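PDB 7A9X: protein RMD9, mitochondrial from Saccharomyces cerevisiae S288C, which binds a dodecameric sequence motif in the 3'-untranslated regions of mitochondrial mRNAs and takes part in their processing or stability. Local coordinates for residues D305-D310 with Y314-Q319; L299-F304 with N324-N329. All coordinates share one frame; numbering follows the deposited sequence.

Contact 1. Residues D305-D310 with Y314-Q319; sequences DKIIND and YKIILQ. With nucleotides of chain B.
Ile307, on the last turn of its helix, meets Ile316 and Leu318 of the returning loop through aliphatic carbons alone. Its CG1, anti to the carbonyl carbon (chi1 -58°), carries CD1 to 3.6 Å from Ile316 CD1, and the two side chains cross at about a right angle. The other branch points to Leu318: Ile307 CG2 lies 3.9 Å from Leu318 CD1. Ile308 starts out away from the loop, but its CD1 turns back to 4.1 Å from Leu318 CD2. At Asp310 the helix ends in a Schellman motif, where positive phi (58°) turns the chain out of the helix.

The loop's other side faces RNA. Ile317 lays its aliphatic carbons over one face of the adenine of A7 of chain B, with CG2 3.6 Å from N6, and Gln319, the N-cap residue of the next helix, brings CG to 3.2 Å from O4' of A7 and OE1 to 3.5 Å from C5' of A6 of the same chain. The loop is therefore a layer between helix end and nucleotides. Around this layer, His287 of helix 281-292 touches both Ile307 and Ile316, while Phe350 of helix 337-351 packs on Ile307, Ile308 and Leu318.

Contact 2. Residues L299-F304 with N324-N329; sequences LAESFF and NSFLQN
Phe326 reaches from its helix onto Ala300, Glu301 and Phe304, and every contact between the two segments involves its side chain. With CG anti to the backbone N (chi1 180°), the phenyl group extends straight across the gap between the helices. That gap is wide: the axes of the short segments come no nearer than 11.4 Å, and Ala300 and Phe326 form the closest pair of CA atoms at 7.5 Å.

The aliphatic contacts fall on CE1 and CZ of the ring, and the aromatic one on CE2 beside them. Ala300 CB lies 3.5 Å from Phe326 CE1. Phe326 CZ arrives 3.7 Å from Glu301 CA, so the tip of the ring rests against backbone as well as side chain. Ile343 of helix 337-351 touches Phe304 and Phe326, and Ile291 of helix 281-292 also packs on Phe326, which leaves the ring buried.

The aromatic contact is looser. Phe326 CE2 comes 4.2 Å from Phe304 CG, and the ring centroids stand 5.7 Å apart with planes inclined at 37°, an oblique pairing.

No polar bond links the two segments. Ser302 OG donates to Leu299 O at 2.6 Å within its own helix, with the donor above the carbonyl plane, on a side of the helix turned from Phe326, while Glu301 OE1 and Ser325 OG are hydrogen-bonded to His339 and Gly292 O.

The segment directions differ by 145°, a roughly antiparallel pairing. Helix 297-308 is assigned to PPR4 and helix 320-334 to PPR5 by inference, consistent with inter-repeat helix packing of the kind that builds the alpha-solenoid of pentatricopeptide repeat proteins.

Going from the N terminus, the chain enters helix 297-308, whose residues 299-304 belong to contact 2 and whose final turn supplies contact 1. It then leaves the helix and folds back after only three intervening residues, so that 314-319 closes the short loop of contact 1. Helix 320-334 follows, and 324-329 closes the wider loop of contact 2, inside which contact 1 is nested. The centres are about 13 Å apart, and the two contacts join directly where Leu318 CD1 packs 3.8 Å from Phe304 CE1. Together they tie helix 297-308, in the inferred fourth repeat, to the RNA-facing loop and to helix 320-334, in the inferred fifth.

Contact 1. Residues D305-D310 with Y314-Q319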
loop_
_atom_site.group_PDB
_atom_site.type_symbol
_atom_site.label_atom_id
_atom_site.label_comp_id
_atom_site.label_asym_id
_atom_site.label_seq_id
_atom_site.Cartn_x
_atom_site.Cartn_y
_atom_site.Cartn_z
ATOM N N ASP A 305 -7.954 -21.815 4.416
ATOM C CA ASP A 305 -9.043 -22.603 3.852
ATOM C C ASP A 305 -10.369 -22.289 4.529
ATOM O O ASP A 305 -11.426 -22.383 3.894
ATOM C CB ASP A 305 -8.733 -24.097 3.967
ATOM C CG ASP A 305 -7.479 -24.494 3.209
ATOM O OD1 ASP A 305 -7.187 -23.871 2.166
ATOM O OD2 ASP A 305 -6.786 -25.432 3.656
ATOM N N LYS A 306 -10.337 -21.918 5.812
ATOM C CA LYS A 306 -11.562 -21.558 6.514
ATOM C C LYS A 306 -12.237 -20.339 5.899
ATOM O O LYS A 306 -13.462 -20.208 5.991
ATOM C CB LYS A 306 -11.265 -21.320 7.996
ATOM C CG LYS A 306 -10.867 -22.585 8.741
ATOM C CD LYS A 306 -10.633 -22.335 10.221
ATOM C CE LYS A 306 -10.386 -23.646 10.955
ATOM N NZ LYS A 306 -10.221 -23.451 12.421
ATOM N N ILE A 307 -11.469 -19.451 5.267
ATOM C CA ILE A 307 -12.069 -18.350 4.523
ATOM C C ILE A 307 -12.537 -18.823 3.153
ATOM O O ILE A 307 -13.635 -18.474 2.705
ATOM C CB ILE A 307 -11.075 -17.180 4.408
ATOM C CG1 ILE A 307 -10.648 -16.706 5.798
ATOM C CG2 ILE A 307 -11.688 -16.034 3.617
ATOM C CD1 ILE A 307 -9.724 -15.510 5.772
ATOM N N ILE A 308 -11.715 -19.627 2.471
ATOM C CA ILE A 308 -12.059 -20.097 1.131
ATOM C C ILE A 308 -13.318 -20.954 1.169
ATOM O O ILE A 308 -14.209 -20.812 0.323
ATOM C CB ILE A 308 -10.872 -20.862 0.514
ATOM C CG1 ILE A 308 -9.635 -19.961 0.423
ATOM C CG2 ILE A 308 -11.244 -21.421 -0.853
ATOM C CD1 ILE A 308 -9.793 -18.768 -0.502
ATOM N N ASN A 309 -13.414 -21.851 2.147
ATOM C CA ASN A 309 -14.560 -22.744 2.269
ATOM C C ASN A 309 -15.725 -22.126 3.032
ATOM O O ASN A 309 -16.741 -22.802 3.227
ATOM C CB ASN A 309 -14.142 -24.052 2.948
ATOM C CG ASN A 309 -13.073 -24.795 2.170
ATOM O OD1 ASN A 309 -12.979 -24.668 0.950
ATOM N ND2 ASN A 309 -12.263 -25.577 2.874
ATOM N N ASP A 310 -15.601 -20.872 3.472
ATOM C CA ASP A 310 -16.682 -20.158 4.156
ATOM C C ASP A 310 -17.137 -20.917 5.404
ATOM O O ASP A 310 -18.331 -21.093 5.657
ATOM C CB ASP A 310 -17.852 -19.903 3.202
ATOM C CG ASP A 310 -18.655 -18.673 3.574
ATOM O OD1 ASP A 310 -18.211 -17.919 4.463
ATOM O OD2 ASP A 310 -19.732 -18.463 2.976
ATOM N N TYR A 314 -18.590 -16.025 11.231
ATOM C CA TYR A 314 -18.520 -14.585 11.041
ATOM C C TYR A 314 -18.018 -14.272 9.639
ATOM O O TYR A 314 -17.298 -15.070 9.029
ATOM C CB TYR A 314 -17.596 -13.930 12.079
ATOM C CG TYR A 314 -16.248 -14.607 12.204
ATOM C CD1 TYR A 314 -15.192 -14.262 11.368
ATOM C CD2 TYR A 314 -16.034 -15.595 13.155
ATOM C CE1 TYR A 314 -13.963 -14.882 11.478
ATOM C CE2 TYR A 314 -14.809 -16.219 13.271
ATOM C CZ TYR A 314 -13.778 -15.861 12.432
ATOM O OH TYR A 314 -12.560 -16.484 12.551
ATOM N N LYS A 315 -18.405 -13.104 9.135
ATOM C CA LYS A 315 -17.872 -12.625 7.869
ATOM C C LYS A 315 -16.387 -12.324 8.009
ATOM O O LYS A 315 -15.902 -11.958 9.083
ATOM C CB LYS A 315 -18.607 -11.367 7.411
ATOM C CG LYS A 315 -20.112 -11.507 7.335
ATOM C CD LYS A 315 -20.767 -10.154 7.517
ATOM C CE LYS A 315 -20.396 -9.195 6.398
ATOM N NZ LYS A 315 -21.239 -9.416 5.194
ATOM N N ILE A 316 -15.658 -12.482 6.910
ATOM C CA ILE A 316 -14.233 -12.186 6.909
ATOM C C ILE A 316 -13.804 -11.901 5.478
ATOM O O ILE A 316 -14.201 -12.599 4.541
ATOM C CB ILE A 316 -13.418 -13.336 7.546
ATOM C CG1 ILE A 316 -11.924 -13.006 7.523
ATOM C CG2 ILE A 316 -13.716 -14.659 6.852
ATOM C CD1 ILE A 316 -11.126 -13.739 8.578
ATOM N N ILE A 317 -13.011 -10.860 5.320
ATOM C CA ILE A 317 -12.422 -10.512 4.036
ATOM C C ILE A 317 -11.126 -11.289 3.874
ATOM O O ILE A 317 -10.417 -11.570 4.846
ATOM C CB ILE A 317 -12.184 -8.991 3.933
ATOM C CG1 ILE A 317 -11.184 -8.536 5.001
ATOM C CG2 ILE A 317 -13.497 -8.240 4.085
ATOM C CD1 ILE A 317 -10.812 -7.071 4.919
ATOM N N LEU A 318 -10.820 -11.664 2.633
ATOM C CA LEU A 318 -9.523 -12.255 2.314
ATOM C C LEU A 318 -8.567 -11.104 2.024
ATOM O O LEU A 318 -8.263 -10.776 0.875
ATOM C CB LEU A 318 -9.640 -13.217 1.139
ATOM C CG LEU A 318 -8.419 -14.104 0.883
ATOM C CD1 LEU A 318 -8.207 -15.073 2.037
ATOM C CD2 LEU A 318 -8.543 -14.852 -0.434
ATOM N N GLN A 319 -8.113 -10.462 3.102
ATOM C CA GLN A 319 -7.281 -9.267 2.995
ATOM C C GLN A 319 -6.007 -9.585 2.225
ATOM O O GLN A 319 -5.234 -10.460 2.627
ATOM C CB GLN A 319 -6.953 -8.736 4.390
ATOM C CG GLN A 319 -6.551 -7.270 4.431
ATOM C CD GLN A 319 -6.163 -6.803 5.827
ATOM O OE1 GLN A 319 -6.571 -5.729 6.268
ATOM N NE2 GLN A 319 -5.363 -7.605 6.521
ATOM P P A B 7 -6.256 -1.468 4.739
ATOM O OP1 A B 7 -5.414 -1.781 5.922
ATOM O OP2 A B 7 -6.335 -0.065 4.252
ATOM O "O5'" A B 7 -5.788 -2.376 3.521
ATOM C "C5'" A B 7 -4.903 -3.478 3.698
ATOM C "C4'" A B 7 -4.709 -4.240 2.407
ATOM O "O4'" A B 7 -5.844 -5.123 2.200
ATOM C "C3'" A B 7 -4.622 -3.372 1.154
ATOM O "O3'" A B 7 -3.818 -4.032 0.178
ATOM C "C2'" A B 7 -6.068 -3.353 0.674
ATOM O "O2'" A B 7 -6.236 -3.032 -0.690
ATOM C "C1'" A B 7 -6.503 -4.780 0.991
ATOM N N9 A B 7 -7.944 -4.929 1.202
ATOM C C8 A B 7 -8.786 -4.058 1.845
ATOM N N7 A B 7 -10.032 -4.462 1.877
ATOM C C5 A B 7 -10.007 -5.679 1.208
ATOM C C6 A B 7 -11.012 -6.614 0.903
ATOM N N6 A B 7 -12.294 -6.465 1.243
ATOM N N1 A B 7 -10.650 -7.726 0.227
ATOM C C2 A B 7 -9.364 -7.879 -0.115
ATOM N N3 A B 7 -8.331 -7.073 0.114
ATOM C C4 A B 7 -8.725 -5.979 0.787
ATOM P P A B 6 -8.670 -3.467 10.357
ATOM O OP1 A B 6 -7.317 -4.065 10.218
ATOM O OP2 A B 6 -8.858 -2.282 11.232
ATOM O "O5'" A B 6 -9.220 -3.065 8.918
ATOM C "C5'" A B 6 -9.192 -3.975 7.822
ATOM C "C4'" A B 6 -9.209 -3.241 6.501
ATOM O "O4'" A B 6 -10.515 -2.625 6.319
ATOM C "C3'" A B 6 -8.188 -2.113 6.391
ATOM O "O3'" A B 6 -7.748 -1.983 5.043
ATOM C "C2'" A B 6 -9.004 -0.885 6.786
ATOM O "O2'" A B 6 -8.508 0.347 6.309
ATOM C "C1'" A B 6 -10.369 -1.220 6.196
ATOM N N9 A B 6 -11.461 -0.575 6.921
ATOM C C8 A B 6 -11.871 -0.848 8.202
ATOM N N7 A B 6 -12.865 -0.098 8.602
ATOM C C5 A B 6 -13.116 0.726 7.517
ATOM C C6 A B 6 -14.055 1.747 7.313
ATOM N N6 A B 6 -14.943 2.118 8.237
ATOM N N1 A B 6 -14.045 2.377 6.119
ATOM C C2 A B 6 -13.152 1.999 5.197
ATOM N N3 A B 6 -12.219 1.053 5.271
ATOM C C4 A B 6 -12.258 0.447 6.471
#

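Contact 2. Residues L299-F304 with N324-N329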
loop_
_atom_site.group_PDB
_atom_site.type_symbol
_atom_site.label_atom_id
_atom_site.label_comp_id
_atom_site.label_asym_id
_atom_site.label_seq_id
_atom_site.Cartn_x
_atom_site.Cartn_y
_atom_site.Cartn_z
ATOM N N LEU A 299 -0.691 -24.483 9.952
ATOM C CA LEU A 299 -1.739 -23.773 10.679
ATOM C C LEU A 299 -2.236 -22.569 9.890
ATOM O O LEU A 299 -3.431 -22.250 9.917
ATOM C CB LEU A 299 -1.221 -23.342 12.049
ATOM C CG LEU A 299 -2.160 -22.519 12.929
ATOM C CD1 LEU A 299 -3.440 -23.283 13.213
ATOM C CD2 LEU A 299 -1.463 -22.147 14.222
ATOM N N ALA A 300 -1.334 -21.890 9.181
ATOM C CA ALA A 300 -1.739 -20.735 8.388
ATOM C C ALA A 300 -2.661 -21.147 7.246
ATOM O O ALA A 300 -3.647 -20.457 6.959
ATOM C CB ALA A 300 -0.502 -20.015 7.853
ATOM N N GLU A 301 -2.362 -22.272 6.591
ATOM C CA GLU A 301 -3.184 -22.698 5.463
ATOM C C GLU A 301 -4.554 -23.189 5.914
ATOM O O GLU A 301 -5.539 -23.013 5.186
ATOM C CB GLU A 301 -2.468 -23.784 4.657
ATOM C CG GLU A 301 -3.286 -24.320 3.492
ATOM C CD GLU A 301 -2.424 -24.826 2.357
ATOM O OE1 GLU A 301 -1.195 -24.606 2.393
ATOM O OE2 GLU A 301 -2.977 -25.443 1.425
ATOM N N SER A 302 -4.643 -23.802 7.096
ATOM C CA SER A 302 -5.945 -24.236 7.594
ATOM C C SER A 302 -6.873 -23.043 7.787
ATOM O O SER A 302 -8.032 -23.067 7.358
ATOM C CB SER A 302 -5.779 -25.023 8.894
ATOM O OG SER A 302 -5.091 -24.266 9.870
ATOM N N PHE A 303 -6.368 -21.976 8.413
ATOM C CA PHE A 303 -7.165 -20.764 8.557
ATOM C C PHE A 303 -7.448 -20.114 7.209
ATOM O O PHE A 303 -8.503 -19.492 7.032
ATOM C CB PHE A 303 -6.461 -19.779 9.488
ATOM C CG PHE A 303 -6.771 -19.998 10.939
ATOM C CD1 PHE A 303 -6.094 -20.960 11.672
ATOM C CD2 PHE A 303 -7.748 -19.244 11.570
ATOM C CE1 PHE A 303 -6.382 -21.165 13.007
ATOM C CE2 PHE A 303 -8.044 -19.444 12.904
ATOM C CZ PHE A 303 -7.359 -20.405 13.625
ATOM N N PHE A 304 -6.526 -20.248 6.252
ATOM C CA PHE A 304 -6.774 -19.733 4.910
ATOM C C PHE A 304 -7.909 -20.493 4.234
ATOM O O PHE A 304 -8.744 -19.892 3.548
ATOM C CB PHE A 304 -5.494 -19.812 4.076
ATOM C CG PHE A 304 -5.686 -19.459 2.627
ATOM C CD1 PHE A 304 -5.672 -18.136 2.215
ATOM C CD2 PHE A 304 -5.866 -20.453 1.675
ATOM C CE1 PHE A 304 -5.844 -17.810 0.882
ATOM C CE2 PHE A 304 -6.038 -20.134 0.342
ATOM C CZ PHE A 304 -6.027 -18.810 -0.055
ATOM N N ASN A 324 -0.662 -11.900 0.700
ATOM C CA ASN A 324 0.695 -11.660 0.217
ATOM C C ASN A 324 1.735 -12.131 1.224
ATOM O O ASN A 324 2.731 -12.764 0.850
ATOM C CB ASN A 324 0.895 -10.174 -0.087
ATOM C CG ASN A 324 0.058 -9.695 -1.253
ATOM O OD1 ASN A 324 -0.329 -10.479 -2.121
ATOM N ND2 ASN A 324 -0.219 -8.396 -1.286
ATOM N N SER A 325 1.527 -11.824 2.506
ATOM C CA SER A 325 2.460 -12.271 3.535
ATOM C C SER A 325 2.491 -13.791 3.625
ATOM O O SER A 325 3.556 -14.385 3.830
ATOM C CB SER A 325 2.081 -11.659 4.884
ATOM O OG SER A 325 2.877 -12.194 5.927
ATOM N N PHE A 326 1.331 -14.435 3.476
ATOM C CA PHE A 326 1.274 -15.894 3.498
ATOM C C PHE A 326 2.021 -16.492 2.311
ATOM O O PHE A 326 2.776 -17.460 2.469
ATOM C CB PHE A 326 -0.190 -16.340 3.516
ATOM C CG PHE A 326 -0.383 -17.829 3.533
ATOM C CD1 PHE A 326 0.346 -18.632 4.396
ATOM C CD2 PHE A 326 -1.323 -18.421 2.705
ATOM C CE1 PHE A 326 0.156 -20.004 4.415
ATOM C CE2 PHE A 326 -1.519 -19.791 2.721
ATOM C CZ PHE A 326 -0.779 -20.583 3.579
ATOM N N LEU A 327 1.832 -15.923 1.117
ATOM C CA LEU A 327 2.563 -16.390 -0.056
ATOM C C LEU A 327 4.066 -16.214 0.120
ATOM O O LEU A 327 4.851 -17.083 -0.274
ATOM C CB LEU A 327 2.089 -15.641 -1.301
ATOM C CG LEU A 327 0.680 -15.938 -1.808
ATOM C CD1 LEU A 327 0.310 -14.966 -2.914
ATOM C CD2 LEU A 327 0.595 -17.373 -2.301
ATOM N N GLN A 328 4.485 -15.093 0.708
ATOM C CA GLN A 328 5.911 -14.838 0.877
ATOM C C GLN A 328 6.526 -15.784 1.900
ATOM O O GLN A 328 7.669 -16.224 1.734
ATOM C CB GLN A 328 6.134 -13.378 1.274
ATOM C CG GLN A 328 5.868 -12.398 0.139
ATOM C CD GLN A 328 5.869 -10.951 0.592
ATOM O OE1 GLN A 328 5.826 -10.660 1.788
ATOM N NE2 GLN A 328 5.916 -10.033 -0.367
ATOM N N ASN A 329 5.779 -16.116 2.958
ATOM C CA ASN A 329 6.290 -17.044 3.962
ATOM C C ASN A 329 6.452 -18.447 3.391
ATOM O O ASN A 329 7.406 -19.155 3.734
ATOM C CB ASN A 329 5.364 -17.064 5.177
ATOM C CG ASN A 329 5.435 -15.785 5.979
ATOM O OD1 ASN A 329 6.432 -15.063 5.927
ATOM N ND2 ASN A 329 4.380 -15.499 6.732
#